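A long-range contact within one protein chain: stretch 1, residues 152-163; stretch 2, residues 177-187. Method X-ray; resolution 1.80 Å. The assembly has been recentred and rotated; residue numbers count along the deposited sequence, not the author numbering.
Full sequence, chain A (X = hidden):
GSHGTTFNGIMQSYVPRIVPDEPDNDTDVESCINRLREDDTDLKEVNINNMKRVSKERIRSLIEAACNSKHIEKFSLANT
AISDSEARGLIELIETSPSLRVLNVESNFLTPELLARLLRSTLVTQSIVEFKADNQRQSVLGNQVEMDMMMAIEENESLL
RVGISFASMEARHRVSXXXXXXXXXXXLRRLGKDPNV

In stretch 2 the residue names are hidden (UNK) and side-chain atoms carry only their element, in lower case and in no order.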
ATOM      1  N   ALA A 152      14.223  -0.860   1.847  1.00 13.70           N
ATOM      2  CA  ALA A 152      13.217  -1.482   0.989  1.00 15.99           C
ATOM      3  C   ALA A 152      12.839  -0.522  -0.131  1.00 16.99           C
ATOM      4  O   ALA A 152      12.738  -0.914  -1.296  1.00 14.79           O
ATOM      5  CB  ALA A 152      11.978  -1.829   1.793  1.00 16.18           C
ATOM      6  N   ILE A 153      12.621   0.731   0.239  1.00 14.97           N
ATOM      7  CA  ILE A 153      12.248   1.763  -0.725  1.00 15.34           C
ATOM      8  C   ILE A 153      13.375   2.009  -1.725  1.00 15.23           C
ATOM      9  O   ILE A 153      13.141   2.136  -2.930  1.00 17.38           O
ATOM     10  CB  ILE A 153      11.902   3.074   0.003  1.00 13.40           C
ATOM     11  CG1 ILE A 153      10.618   2.884   0.818  1.00 16.19           C
ATOM     12  CG2 ILE A 153      11.745   4.211  -1.003  1.00 16.14           C
ATOM     13  CD1 ILE A 153      10.296   4.034   1.764  1.00 17.83           C
ATOM     14  N   GLU A 154      14.604   2.068  -1.227  1.00 15.66           N
ATOM     15  CA  GLU A 154      15.750   2.306  -2.084  1.00 16.33           C
ATOM     16  C   GLU A 154      15.881   1.220  -3.150  1.00 16.25           C
ATOM     17  O   GLU A 154      16.366   1.479  -4.249  1.00 16.15           O
ATOM     18  CB  GLU A 154      17.015   2.389  -1.224  1.00 20.67           C
ATOM     19  CG  GLU A 154      18.247   2.874  -1.936  1.00 25.88           C
ATOM     20  CD  GLU A 154      19.381   3.163  -0.971  1.00 28.59           C
ATOM     21  OE1 GLU A 154      19.428   4.281  -0.411  1.00 26.47           O
ATOM     22  OE2 GLU A 154      20.212   2.257  -0.767  1.00 28.49           O
ATOM     23  N   GLU A 155      15.435   0.007  -2.835  1.00 16.39           N
ATOM     24  CA  GLU A 155      15.516  -1.097  -3.783  1.00 17.13           C
ATOM     25  C   GLU A 155      14.313  -1.129  -4.729  1.00 17.73           C
ATOM     26  O   GLU A 155      14.349  -1.782  -5.774  1.00 17.99           O
ATOM     27  CB  GLU A 155      15.598  -2.429  -3.032  1.00 18.21           C
ATOM     28  CG  GLU A 155      16.054  -3.584  -3.885  1.00 23.84           C
ATOM     29  CD  GLU A 155      16.081  -4.894  -3.126  1.00 23.17           C
ATOM     30  OE1 GLU A 155      16.429  -4.875  -1.923  1.00 20.02           O
ATOM     31  OE2 GLU A 155      15.766  -5.934  -3.739  1.00 25.45           O
ATOM     32  N   ASN A 156      13.249  -0.428  -4.360  1.00 15.82           N
ATOM     33  CA  ASN A 156      12.033  -0.405  -5.174  1.00 14.73           C
ATOM     34  C   ASN A 156      12.196   0.620  -6.300  1.00 16.96           C
ATOM     35  O   ASN A 156      12.499   1.776  -6.041  1.00 15.18           O
ATOM     36  CB  ASN A 156      10.834  -0.029  -4.299  1.00 14.72           C
ATOM     37  CG  ASN A 156       9.503  -0.217  -5.013  1.00 14.02           C
ATOM     38  OD1 ASN A 156       9.271   0.366  -6.079  1.00 13.18           O
ATOM     39  ND2 ASN A 156       8.619  -1.036  -4.429  1.00 12.59           N
ATOM     40  N   GLU A 157      11.983   0.189  -7.542  1.00 16.91           N
ATOM     41  CA  GLU A 157      12.133   1.082  -8.695  1.00 18.30           C
ATOM     42  C   GLU A 157      10.838   1.750  -9.171  1.00 17.95           C
ATOM     43  O   GLU A 157      10.883   2.660 -10.005  1.00 18.60           O
ATOM     44  CB  GLU A 157      12.759   0.318  -9.865  1.00 21.59           C
ATOM     45  CG  GLU A 157      14.184  -0.151  -9.620  1.00 27.08           C
ATOM     46  CD  GLU A 157      14.755  -0.941 -10.791  1.00 32.23           C
ATOM     47  OE1 GLU A 157      15.918  -1.380 -10.695  1.00 35.36           O
ATOM     48  OE2 GLU A 157      14.045  -1.126 -11.804  1.00 34.02           O
ATOM     49  N   SER A 158       9.696   1.320  -8.635  1.00 15.32           N
ATOM     50  CA  SER A 158       8.402   1.876  -9.052  1.00 16.18           C
ATOM     51  C   SER A 158       7.796   2.951  -8.150  1.00 15.65           C
ATOM     52  O   SER A 158       7.098   3.843  -8.632  1.00 13.85           O
ATOM     53  CB  SER A 158       7.383   0.749  -9.226  1.00 18.44           C
ATOM     54  OG  SER A 158       7.789  -0.166 -10.228  1.00 17.63           O
ATOM     55  N   LEU A 159       8.043   2.873  -6.842  1.00 14.71           N
ATOM     56  CA  LEU A 159       7.492   3.854  -5.913  1.00 13.71           C
ATOM     57  C   LEU A 159       7.824   5.310  -6.227  1.00 14.06           C
ATOM     58  O   LEU A 159       8.992   5.680  -6.364  1.00 15.91           O
ATOM     59  CB  LEU A 159       7.956   3.553  -4.478  1.00 13.79           C
ATOM     60  CG  LEU A 159       7.389   2.272  -3.869  1.00 13.72           C
ATOM     61  CD1 LEU A 159       8.062   2.015  -2.519  1.00 14.98           C
ATOM     62  CD2 LEU A 159       5.881   2.411  -3.684  1.00 14.68           C
ATOM     63  N   LEU A 160       6.780   6.132  -6.309  1.00 15.10           N
ATOM     64  CA  LEU A 160       6.929   7.556  -6.577  1.00 14.58           C
ATOM     65  C   LEU A 160       6.509   8.370  -5.364  1.00 15.72           C
ATOM     66  O   LEU A 160       7.025   9.461  -5.133  1.00 14.43           O
ATOM     67  CB  LEU A 160       6.079   7.956  -7.791  1.00 15.96           C
ATOM     68  CG  LEU A 160       6.457   7.238  -9.086  1.00 15.97           C
ATOM     69  CD1 LEU A 160       5.478   7.641 -10.195  1.00 18.55           C
ATOM     70  CD2 LEU A 160       7.889   7.595  -9.473  1.00 16.05           C
ATOM     71  N   ARG A 161       5.570   7.835  -4.584  1.00 16.25           N
ATOM     72  CA  ARG A 161       5.085   8.527  -3.395  1.00 18.21           C
ATOM     73  C   ARG A 161       4.932   7.568  -2.219  1.00 18.16           C
ATOM     74  O   ARG A 161       4.297   6.523  -2.338  1.00 17.28           O
ATOM     75  CB  ARG A 161       3.739   9.203  -3.682  1.00 19.74           C
ATOM     76  CG  ARG A 161       3.843  10.428  -4.596  1.00 26.01           C
ATOM     77  CD  ARG A 161       2.467  10.991  -4.951  1.00 27.83           C
ATOM     78  NE  ARG A 161       1.732  10.124  -5.870  1.00 29.51           N
ATOM     79  CZ  ARG A 161       2.117   9.854  -7.115  1.00 31.21           C
ATOM     80  NH1 ARG A 161       3.230  10.387  -7.598  1.00 31.59           N
ATOM     81  NH2 ARG A 161       1.394   9.044  -7.877  1.00 31.94           N
ATOM     82  N   VAL A 162       5.533   7.932  -1.090  1.00 16.30           N
ATOM     83  CA  VAL A 162       5.455   7.115   0.114  1.00 17.30           C
ATOM     84  C   VAL A 162       4.999   8.016   1.253  1.00 16.37           C
ATOM     85  O   VAL A 162       5.732   8.905   1.698  1.00 17.63           O
ATOM     86  CB  VAL A 162       6.823   6.487   0.455  1.00 17.09           C
ATOM     87  CG1 VAL A 162       6.748   5.747   1.803  1.00 18.83           C
ATOM     88  CG2 VAL A 162       7.226   5.519  -0.644  1.00 19.18           C
ATOM     89  N   GLY A 163       3.767   7.793   1.695  1.00 15.58           N
ATOM     90  CA  GLY A 163       3.195   8.590   2.760  1.00 17.86           C
ATOM     91  C   GLY A 163       3.567   8.047   4.123  1.00 16.79           C
ATOM     92  O   GLY A 163       2.757   7.399   4.787  1.00 18.83           O
ATOM     93  N   UNK A 177      15.762  10.604  -2.256  1.00 19.90           N
ATOM     94  CA  UNK A 177      16.600  10.342  -3.423  1.00 21.43           C
ATOM     95  C   UNK A 177      16.062   9.202  -4.279  1.00 20.10           C
ATOM     96  O   UNK A 177      16.042   9.290  -5.513  1.00 18.53           O
ATOM     97  c   UNK A 177      18.030  10.017  -2.990  1.00 23.27           C
ATOM     98  c   UNK A 177      18.780  11.220  -2.469  1.00 30.91           C
ATOM     99  o   UNK A 177      19.547  11.987  -4.576  1.00 38.17           O
ATOM    100  c   UNK A 177      18.936  12.286  -3.529  1.00 34.70           C
ATOM    101  o   UNK A 177      18.443  13.415  -3.323  1.00 39.40           O
ATOM    102  N   UNK A 178      15.626   8.129  -3.630  1.00 19.52           N
ATOM    103  CA  UNK A 178      15.091   6.981  -4.342  1.00 17.66           C
ATOM    104  C   UNK A 178      13.811   7.340  -5.092  1.00 16.56           C
ATOM    105  O   UNK A 178      13.626   6.938  -6.244  1.00 17.11           O
ATOM    106  c   UNK A 178      14.811   5.843  -3.364  1.00 18.09           C
ATOM    107  N   UNK A 179      12.923   8.084  -4.441  1.00 15.81           N
ATOM    108  CA  UNK A 179      11.663   8.456  -5.081  1.00 17.01           C
ATOM    109  C   UNK A 179      11.919   9.369  -6.276  1.00 17.94           C
ATOM    110  O   UNK A 179      11.272   9.235  -7.322  1.00 16.66           O
ATOM    111  c   UNK A 179      10.731   9.138  -4.078  1.00 16.40           C
ATOM    112  c   UNK A 179       9.244   8.954  -2.079  1.00 18.96           C
ATOM    113  c   UNK A 179      10.289   8.238  -2.913  1.00 16.45           C
ATOM    114  c   UNK A 179       9.727   6.926  -3.451  1.00 16.44           C
ATOM    115  N   UNK A 180      12.864  10.289  -6.123  1.00 17.83           N
ATOM    116  CA  UNK A 180      13.205  11.197  -7.221  1.00 21.41           C
ATOM    117  C   UNK A 180      13.823  10.402  -8.368  1.00 20.39           C
ATOM    118  O   UNK A 180      13.535  10.654  -9.539  1.00 20.84           O
ATOM    119  c   UNK A 180      13.489  13.449  -6.073  1.00 32.89           C
ATOM    120  c   UNK A 180      14.175  12.276  -6.741  1.00 24.84           C
ATOM    121  c   UNK A 180      12.483  14.123  -6.993  1.00 37.06           C
ATOM    122  o   UNK A 180      12.884  14.545  -8.098  1.00 39.67           O
ATOM    123  o   UNK A 180      11.296  14.227  -6.615  1.00 40.34           O
ATOM    124  N   UNK A 181      14.682   9.447  -8.026  1.00 18.80           N
ATOM    125  CA  UNK A 181      15.321   8.589  -9.017  1.00 18.91           C
ATOM    126  C   UNK A 181      14.234   7.854  -9.807  1.00 18.11           C
ATOM    127  O   UNK A 181      14.295   7.759 -11.040  1.00 16.84           O
ATOM    128  c   UNK A 181      16.227   7.573  -8.304  1.00 19.75           C
ATOM    129  n   UNK A 181      16.032   4.591  -7.699  1.00 24.44           N
ATOM    130  c   UNK A 181      16.770   6.445  -9.161  1.00 21.44           C
ATOM    131  c   UNK A 181      16.061   3.773  -6.649  1.00 24.17           C
ATOM    132  c   UNK A 181      17.196   5.270  -8.264  1.00 22.62           C
ATOM    133  n   UNK A 181      17.206   3.520  -6.020  1.00 24.31           N
ATOM    134  n   UNK A 181      14.943   3.195  -6.239  1.00 22.74           N
ATOM    135  N   UNK A 182      13.237   7.332  -9.094  1.00 16.22           N
ATOM    136  CA  UNK A 182      12.148   6.610  -9.746  1.00 17.52           C
ATOM    137  C   UNK A 182      11.304   7.538 -10.619  1.00 18.09           C
ATOM    138  O   UNK A 182      10.855   7.146 -11.696  1.00 17.89           O
ATOM    139  c   UNK A 182      11.259   5.924  -8.703  1.00 17.66           C
ATOM    140  n   UNK A 182      11.386   4.314  -6.882  1.00 16.61           N
ATOM    141  o   UNK A 182      13.069   4.392  -8.371  1.00 15.05           O
ATOM    142  c   UNK A 182      11.988   4.811  -7.963  1.00 17.39           C
ATOM    143  N   UNK A 183      11.092   8.764 -10.160  1.00 17.25           N
ATOM    144  CA  UNK A 183      10.308   9.715 -10.937  1.00 19.42           C
ATOM    145  C   UNK A 183      11.043  10.015 -12.242  1.00 19.55           C
ATOM    146  O   UNK A 183      10.425  10.117 -13.305  1.00 18.66           O
ATOM    147  c   UNK A 183       9.986  12.969 -11.721  1.00 27.61           C
ATOM    148  o   UNK A 183       7.204  15.027 -12.933  1.00 32.56           O
ATOM    149  c   UNK A 183       7.906  14.048 -12.262  1.00 30.11           C
ATOM    150  c   UNK A 183       9.327  12.069 -10.883  1.00 23.97           C
ATOM    151  c   UNK A 183      10.090  10.997 -10.136  1.00 19.78           C
ATOM    152  c   UNK A 183       7.943  12.181 -10.754  1.00 26.97           C
ATOM    153  c   UNK A 183       7.230  13.165 -11.438  1.00 28.75           C
ATOM    154  c   UNK A 183       9.282  13.959 -12.410  1.00 28.77           C
ATOM    155  N   UNK A 184      12.365  10.149 -12.163  1.00 20.47           N
ATOM    156  CA  UNK A 184      13.167  10.426 -13.357  1.00 21.08           C
ATOM    157  C   UNK A 184      13.142   9.250 -14.326  1.00 21.12           C
ATOM    158  O   UNK A 184      13.171   9.434 -15.545  1.00 19.00           O
ATOM    159  c   UNK A 184      14.255  13.196 -13.367  1.00 29.57           C
ATOM    160  c   UNK A 184      14.766  12.145 -12.402  1.00 28.10           C
ATOM    161  c   UNK A 184      14.608  10.752 -12.968  1.00 22.87           C
ATOM    162  o   UNK A 184      13.417  14.033 -12.964  1.00 31.97           O
ATOM    163  o   UNK A 184      14.695  13.172 -14.535  1.00 27.56           O
ATOM    164  N   UNK A 185      13.087   8.040 -13.780  1.00 21.09           N
ATOM    165  CA  UNK A 185      13.039   6.836 -14.597  1.00 23.78           C
ATOM    166  C   UNK A 185      11.759   6.855 -15.439  1.00 23.12           C
ATOM    167  O   UNK A 185      11.780   6.527 -16.630  1.00 23.10           O
ATOM    168  n   UNK A 185      13.135   1.863 -13.797  1.00 43.53           N
ATOM    169  c   UNK A 185      11.898   1.520 -13.450  1.00 45.41           C
ATOM    170  n   UNK A 185      11.443   0.295 -13.687  1.00 44.78           N
ATOM    171  c   UNK A 185      13.703   3.184 -13.559  1.00 38.86           C
ATOM    172  c   UNK A 185      13.029   4.266 -14.403  1.00 34.61           C
ATOM    173  n   UNK A 185      11.116   2.408 -12.852  1.00 47.64           N
ATOM    174  c   UNK A 185      13.078   5.601 -13.688  1.00 28.13           C
ATOM    175  N   UNK A 186      10.654   7.256 -14.813  1.00 21.59           N
ATOM    176  CA  UNK A 186       9.363   7.341 -15.491  1.00 21.35           C
ATOM    177  C   UNK A 186       9.374   8.452 -16.543  1.00 21.10           C
ATOM    178  O   UNK A 186       8.905   8.258 -17.667  1.00 19.95           O
ATOM    179  c   UNK A 186       8.001   6.423 -13.582  1.00 23.98           C
ATOM    180  c   UNK A 186       6.926   7.970 -15.235  1.00 25.34           C
ATOM    181  c   UNK A 186       8.218   7.633 -14.487  1.00 23.76           C
ATOM    182  N   UNK A 187       9.903   9.611 -16.164  1.00 19.08           N
ATOM    183  CA  UNK A 187       9.970  10.762 -17.063  1.00 18.35           C
ATOM    184  C   UNK A 187      10.730  10.405 -18.335  1.00 19.43           C
ATOM    185  O   UNK A 187      10.259  10.664 -19.446  1.00 19.54           O
ATOM    186  n   UNK A 187      13.075  15.037 -18.414  1.00 27.50           N
ATOM    187  c   UNK A 187      13.536  14.543 -17.272  1.00 24.77           C
ATOM    188  c   UNK A 187      11.245  14.400 -16.367  1.00 22.89           C
ATOM    189  n   UNK A 187      12.694  14.238 -16.291  1.00 24.34           N
ATOM    190  c   UNK A 187      10.574  13.260 -17.124  1.00 20.13           C
ATOM    191  c   UNK A 187      10.649  11.941 -16.357  1.00 17.86           C
ATOM    192  n   UNK A 187      14.841  14.345 -17.116  1.00 25.74           N
TER
HETATM  193  O   HOH W   1       9.777   4.491 -11.638  1.00 23.34           O
HETATM  194  O   HOH W   2       8.587  10.674  -6.909  1.00 25.29           O

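Position 177 opens the helical stretch with three carbons, the third carrying two oxygens, and touches nothing on stretch 1. That is a carboxylate on a two-carbon arm, Glu177. Position 178 has one carbon, pointing toward stretch 1 and lying against Glu154 and Ile153: Ala178. Its CB lies 3.9 Å from Glu154 CA, so a methyl lets the helix sit close to the backbone of the other segment.

Position 179 has four carbons, forked at the second, and a branch carbon lies against Ile153, Leu159 and Val162, hence Leu179. Leu179 CD2 packs 4.2 Å from Ile153 CG2, 3.9 Å from Leu159 CB and 4.0 Å from Val162 CG2, and one side chain thereby gathers three apolar partners. Position 180 repeats the three carbons and two terminal oxygens, out of contact: Glu180.

Position 181 runs three carbons, a nitrogen, then a carbon with two more nitrogens, which reach carbonyls of stretch 1; this is the guanidinium of Arg181. Arg181 NH1 and NH2 both donate to Glu154 O, at 2.8 and 3.0 Å, and Asn156 O also lies at the edge of the group, near its plane. Position 182 has two carbons, the second bearing one oxygen and one nitrogen, with the nitrogen close to the carbonyls of Asn156 and Leu159. The two terminal atoms leave an acid or an amide, and one nitrogen makes it Asn182. Asn182 ND2 donates to Asn156 O at 2.9 Å and to Leu159 O at 2.8 Å, spending both amide hydrogens on the loop backbone. Asn182 OD1 in turn accepts from Arg181 NE at 3.0 Å and Arg181 NH2 at 3.1 Å, which couples the two polar side chains.

Position 183 has one carbon, then a six-carbon ring bearing an oxygen, and its first carbon meets Leu160: Tyr183. Tyr183 CB lies 4.1 Å from Leu160 CD2. Position 184 is another three-carbon carboxylate, remote from stretch 1: Glu184.

Position 185 is again three carbons, a nitrogen and a carbon with two nitrogens, set beside Glu157: Arg185. Arg185 NH2 lies 3.5 Å from Glu157 OE2, a salt bridge of charges alone because the oxygen sits well out of the guanidinium plane; Glu157 CB covers one face. Position 186, one carbon carrying two, near Leu160, is Val186, with Val186 CG2 4.3 Å from Leu160 CD2. Position 187 has the guanidinium pattern once more, clear of stretch 1: Arg187. Arg187 NH2 forms a salt bridge to Glu184 OE1 at 2.8 Å, within the helix.

The contact joins two kinds of recognition. Leu179 packs against Ile153, Leu159 and Val162, while Arg181 and Asn182 read carbonyls of Glu154, Asn156 and Leu159. Asn156 OD1 accepts from Ser158 N and Leu159 N, bracing that segment from within. Water adds two bridges between backbones, joining Glu157 O to Asn182 O and Leu160 O to Leu179 O.

Stretch 2 (177-187) EALERNYERVR
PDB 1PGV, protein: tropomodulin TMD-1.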